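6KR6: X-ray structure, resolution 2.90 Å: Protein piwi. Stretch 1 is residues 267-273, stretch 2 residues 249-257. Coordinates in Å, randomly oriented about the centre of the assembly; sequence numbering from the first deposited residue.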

ATOM      1  N   TYR A 267      -3.533 -17.542  16.898  1.00194.90           N
ATOM      2  CA  TYR A 267      -4.381 -17.840  18.042  1.00190.70           C
ATOM      3  C   TYR A 267      -3.988 -16.956  19.215  1.00189.72           C
ATOM      4  O   TYR A 267      -2.806 -16.647  19.406  1.00191.28           O
ATOM      5  CB  TYR A 267      -4.268 -19.312  18.463  1.00190.96           C
ATOM      6  CG  TYR A 267      -4.505 -20.323  17.362  1.00191.73           C
ATOM      7  CD1 TYR A 267      -3.482 -20.692  16.496  1.00194.23           C
ATOM      8  CD2 TYR A 267      -5.745 -20.927  17.203  1.00192.03           C
ATOM      9  CE1 TYR A 267      -3.692 -21.622  15.495  1.00194.93           C
ATOM     10  CE2 TYR A 267      -5.964 -21.861  16.206  1.00196.15           C
ATOM     11  CZ  TYR A 267      -4.934 -22.204  15.355  1.00196.04           C
ATOM     12  OH  TYR A 267      -5.147 -23.132  14.360  1.00197.07           O
ATOM     13  N   ARG A 268      -4.983 -16.554  20.002  1.00190.29           N
ATOM     14  CA  ARG A 268      -4.743 -15.907  21.285  1.00189.11           C
ATOM     15  C   ARG A 268      -4.688 -16.983  22.360  1.00192.98           C
ATOM     16  O   ARG A 268      -5.695 -17.650  22.626  1.00197.20           O
ATOM     17  CB  ARG A 268      -5.838 -14.891  21.607  1.00191.27           C
ATOM     18  CG  ARG A 268      -5.622 -14.158  22.926  1.00193.52           C
ATOM     19  CD  ARG A 268      -6.896 -13.476  23.409  1.00194.43           C
ATOM     20  NE  ARG A 268      -6.652 -12.589  24.545  1.00195.43           N
ATOM     21  CZ  ARG A 268      -6.662 -12.976  25.818  1.00192.50           C
ATOM     22  NH1 ARG A 268      -6.428 -12.096  26.782  1.00188.19           N
ATOM     23  NH2 ARG A 268      -6.903 -14.243  26.128  1.00191.77           N
ATOM     24  N   ILE A 269      -3.518 -17.163  22.968  1.00194.89           N
ATOM     25  CA  ILE A 269      -3.381 -18.151  24.032  1.00193.60           C
ATOM     26  C   ILE A 269      -4.142 -17.651  25.254  1.00194.07           C
ATOM     27  O   ILE A 269      -3.896 -16.545  25.753  1.00195.49           O
ATOM     28  CB  ILE A 269      -1.901 -18.439  24.340  1.00191.12           C
ATOM     29  CG1 ILE A 269      -1.632 -18.506  25.850  1.00188.05           C
ATOM     30  CG2 ILE A 269      -0.984 -17.440  23.633  1.00192.91           C
ATOM     31  N   ASN A 270      -5.116 -18.441  25.703  1.00193.47           N
ATOM     32  CA  ASN A 270      -5.926 -18.095  26.861  1.00191.25           C
ATOM     33  C   ASN A 270      -5.448 -18.767  28.135  1.00190.32           C
ATOM     34  O   ASN A 270      -5.620 -18.203  29.222  1.00189.75           O
ATOM     35  CB  ASN A 270      -7.393 -18.465  26.617  1.00189.93           C
ATOM     36  CG  ASN A 270      -7.979 -17.756  25.412  1.00185.17           C
ATOM     37  N   ASP A 271      -4.856 -19.954  28.032  1.00191.13           N
ATOM     38  CA  ASP A 271      -4.243 -20.579  29.194  1.00187.76           C
ATOM     39  C   ASP A 271      -3.107 -21.473  28.718  1.00186.51           C
ATOM     40  O   ASP A 271      -2.930 -21.706  27.519  1.00187.84           O
ATOM     41  CB  ASP A 271      -5.272 -21.372  30.012  1.00187.42           C
ATOM     42  CG  ASP A 271      -4.872 -21.525  31.469  1.00181.32           C
ATOM     43  OD1 ASP A 271      -3.676 -21.358  31.785  1.00183.03           O
ATOM     44  OD2 ASP A 271      -5.759 -21.818  32.300  1.00170.39           O
ATOM     45  N   VAL A 272      -2.334 -21.978  29.674  1.00184.80           N
ATOM     46  CA  VAL A 272      -1.303 -22.968  29.397  1.00184.64           C
ATOM     47  C   VAL A 272      -1.531 -24.148  30.334  1.00182.49           C
ATOM     48  O   VAL A 272      -1.477 -23.998  31.561  1.00181.12           O
ATOM     49  CB  VAL A 272       0.118 -22.391  29.540  1.00184.25           C
ATOM     50  CG1 VAL A 272       0.125 -21.193  30.481  1.00183.78           C
ATOM     51  CG2 VAL A 272       1.110 -23.463  29.991  1.00184.72           C
ATOM     52  N   ASP A 273      -1.833 -25.304  29.749  1.00185.36           N
ATOM     53  CA  ASP A 273      -2.051 -26.546  30.479  1.00189.83           C
ATOM     54  C   ASP A 273      -0.696 -27.208  30.704  1.00188.81           C
ATOM     55  O   ASP A 273      -0.071 -27.704  29.758  1.00188.29           O
ATOM     56  CB  ASP A 273      -2.990 -27.457  29.692  1.00188.38           C
ATOM     57  CG  ASP A 273      -3.588 -28.562  30.539  1.00187.01           C
ATOM     58  OD1 ASP A 273      -3.019 -28.879  31.605  1.00185.16           O
ATOM     59  OD2 ASP A 273      -4.630 -29.118  30.132  1.00186.22           O
TER
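Stretch 2 249-257: VRVNVLDLI

How does stretch 2 run over stretch 1? It begins as the last part of a helix, Val249 to Val253, turns through a type II beta turn from Val253 to Leu256, and ends extended at Ile257. The two chains run in opposite directions: Arg268 lies by Ile257, with 4.5 Å between their CA atoms, Asn270 by Leu254, with CA atoms 5.5 Å apart, and Val272 by Arg250, with CA atoms 6.4 Å apart. The backbones therefore draw apart from the strand end of stretch 2 towards its helix. Leu254, the first residue to leave helical torsions, still gives its N to Arg250 O at 3.0 Å, and the turn is closed by Leu256 N to Val253 O at 3.1 Å. Asp255 takes the positive phi, 99°, expected at the third position of a type II turn.

What holds the two backbones together? Ile269 makes both backbone hydrogen bonds across the contact, using its N and its O. Its N donates to Leu256 O at 3.2 Å, and its O accepts from Asp255 N, also at 3.2 Å and nearly straight at 167°. The turn makes this possible by presenting the Asp255 amide and the Leu256 carbonyl to the same residue. Next to it, Arg268 and Ile257 form an antiparallel, non-hydrogen-bonded pair, where CA-H...O contacts occur instead: Arg268 CA to Leu256 O at 3.6 Å and Ile257 CA to Tyr267 O at 3.4 Å.

Why does Arg268 stretch out along the turn? Its CA-to-CB bond points to the same face of the sheet as that of Ile257, and chi1 to chi3 are all t, so the chain is nearly fully extended. That carries the guanidinium along to Asp255, where NH1 comes within 3.5 Å of CB and Asp255 CA lies over one face of the group. The Asp255 carboxylate is not modelled, so the coordinates establish packing here but no salt bridge. Tyr267, by contrast, directs its CA-to-CB bond away from stretch 2, with chi1 m, and meets it through its carbonyl.

Which side chains pack where the helix ends? Ile269 is buried, and its CA-to-CB bond points sideways to stretch 2, with chi1 at 137°, between the usual wells; its CG2 lies 3.2 Å from Leu256 O and 3.8 Å from Val253 O, close against the carbonyls of the turn. Its CG1 is 4.5 Å from Leu254 CG, an apolar contact between two side chains whose outer carbons are not modelled. Leu254, with chi1 m, brings that same CG to 3.7 Å from Asn270 O and 4.1 Å from Asp271 CA, so it packs along the backbone of stretch 1. Further on, the CA-to-CB bond of Val272 points toward stretch 2, and its CG1 lies 3.7 Å from Arg250 CB, beyond which the arginine is not modelled. The chi1 of Val272, 25°, is also off the wells. Just before it, Asp271 has chi1 t, and its OD1 accepts a hydrogen bond from Val272 N at 2.6 Å, folding the carboxylate back onto its own strand.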

ATOM      1  N   VAL A 249       5.661 -17.804  33.674  1.00194.04           N
ATOM      2  CA  VAL A 249       5.513 -18.111  32.254  1.00193.25           C
ATOM      3  C   VAL A 249       4.074 -17.877  31.812  1.00190.79           C
ATOM      4  O   VAL A 249       3.821 -17.298  30.748  1.00192.35           O
ATOM      5  CB  VAL A 249       5.966 -19.555  31.966  1.00191.78           C
ATOM      6  CG1 VAL A 249       5.436 -20.020  30.619  1.00190.44           C
ATOM      7  CG2 VAL A 249       7.481 -19.647  31.999  1.00198.77           C
ATOM      8  N   ARG A 250       3.111 -18.314  32.628  1.00188.73           N
ATOM      9  CA  ARG A 250       1.707 -18.095  32.298  1.00189.80           C
ATOM     10  C   ARG A 250       1.369 -16.610  32.289  1.00190.97           C
ATOM     11  O   ARG A 250       0.574 -16.152  31.461  1.00191.46           O
ATOM     12  CB  ARG A 250       0.814 -18.846  33.285  1.00190.18           C
ATOM     13  N   VAL A 251       1.969 -15.839  33.198  1.00189.85           N
ATOM     14  CA  VAL A 251       1.710 -14.402  33.235  1.00184.82           C
ATOM     15  C   VAL A 251       2.315 -13.709  32.021  1.00184.49           C
ATOM     16  O   VAL A 251       1.757 -12.728  31.515  1.00182.92           O
ATOM     17  CB  VAL A 251       2.241 -13.800  34.549  1.00176.53           C
ATOM     18  N   ASN A 252       3.454 -14.202  31.530  1.00185.04           N
ATOM     19  CA  ASN A 252       4.112 -13.585  30.386  1.00183.15           C
ATOM     20  C   ASN A 252       3.530 -14.029  29.050  1.00181.32           C
ATOM     21  O   ASN A 252       3.673 -13.304  28.060  1.00181.54           O
ATOM     22  CB  ASN A 252       5.612 -13.892  30.414  1.00179.87           C
ATOM     23  N   VAL A 253       2.877 -15.186  28.996  1.00182.14           N
ATOM     24  CA  VAL A 253       2.404 -15.751  27.737  1.00181.58           C
ATOM     25  C   VAL A 253       0.918 -15.493  27.518  1.00184.68           C
ATOM     26  O   VAL A 253       0.500 -15.221  26.392  1.00189.27           O
ATOM     27  CB  VAL A 253       2.719 -17.262  27.672  1.00182.24           C
ATOM     28  CG1 VAL A 253       4.213 -17.489  27.514  1.00176.35           C
ATOM     29  N   LEU A 254       0.104 -15.588  28.567  1.00188.86           N
ATOM     30  CA  LEU A 254      -1.335 -15.401  28.408  1.00191.39           C
ATOM     31  C   LEU A 254      -1.645 -13.983  27.945  1.00192.35           C
ATOM     32  O   LEU A 254      -1.158 -13.012  28.533  1.00193.81           O
ATOM     33  CB  LEU A 254      -2.062 -15.707  29.717  1.00188.30           C
ATOM     34  CG  LEU A 254      -2.143 -17.185  30.112  1.00185.22           C
ATOM     35  N   ASP A 255      -2.449 -13.892  26.873  1.00190.43           N
ATOM     36  CA  ASP A 255      -2.941 -12.688  26.194  1.00189.17           C
ATOM     37  C   ASP A 255      -2.126 -12.369  24.944  1.00190.79           C
ATOM     38  O   ASP A 255      -2.496 -11.475  24.176  1.00193.59           O
ATOM     39  CB  ASP A 255      -2.973 -11.462  27.114  1.00187.57           C
ATOM     40  N   LEU A 256      -1.030 -13.089  24.721  1.00191.46           N
ATOM     41  CA  LEU A 256      -0.245 -12.875  23.514  1.00190.70           C
ATOM     42  C   LEU A 256      -0.853 -13.640  22.339  1.00189.86           C
ATOM     43  O   LEU A 256      -1.648 -14.567  22.509  1.00190.37           O
ATOM     44  CB  LEU A 256       1.208 -13.304  23.725  1.00186.43           C
ATOM     45  CG  LEU A 256       1.959 -12.680  24.905  1.00184.87           C
ATOM     46  CD1 LEU A 256       3.444 -13.003  24.825  1.00170.81           C
ATOM     47  CD2 LEU A 256       1.733 -11.177  24.972  1.00191.73           C
ATOM     48  N   ILE A 257      -0.469 -13.232  21.131  1.00190.30           N
ATOM     49  CA  ILE A 257      -0.962 -13.836  19.896  1.00191.62           C
ATOM     50  C   ILE A 257       0.186 -14.581  19.230  1.00191.36           C
ATOM     51  O   ILE A 257       1.259 -14.010  19.002  1.00191.53           O
ATOM     52  CB  ILE A 257      -1.565 -12.780  18.951  1.00191.73           C
ATOM     53  CG1 ILE A 257      -1.765 -13.364  17.550  1.00194.52           C
ATOM     54  CG2 ILE A 257      -0.698 -11.528  18.911  1.00185.19           C
TER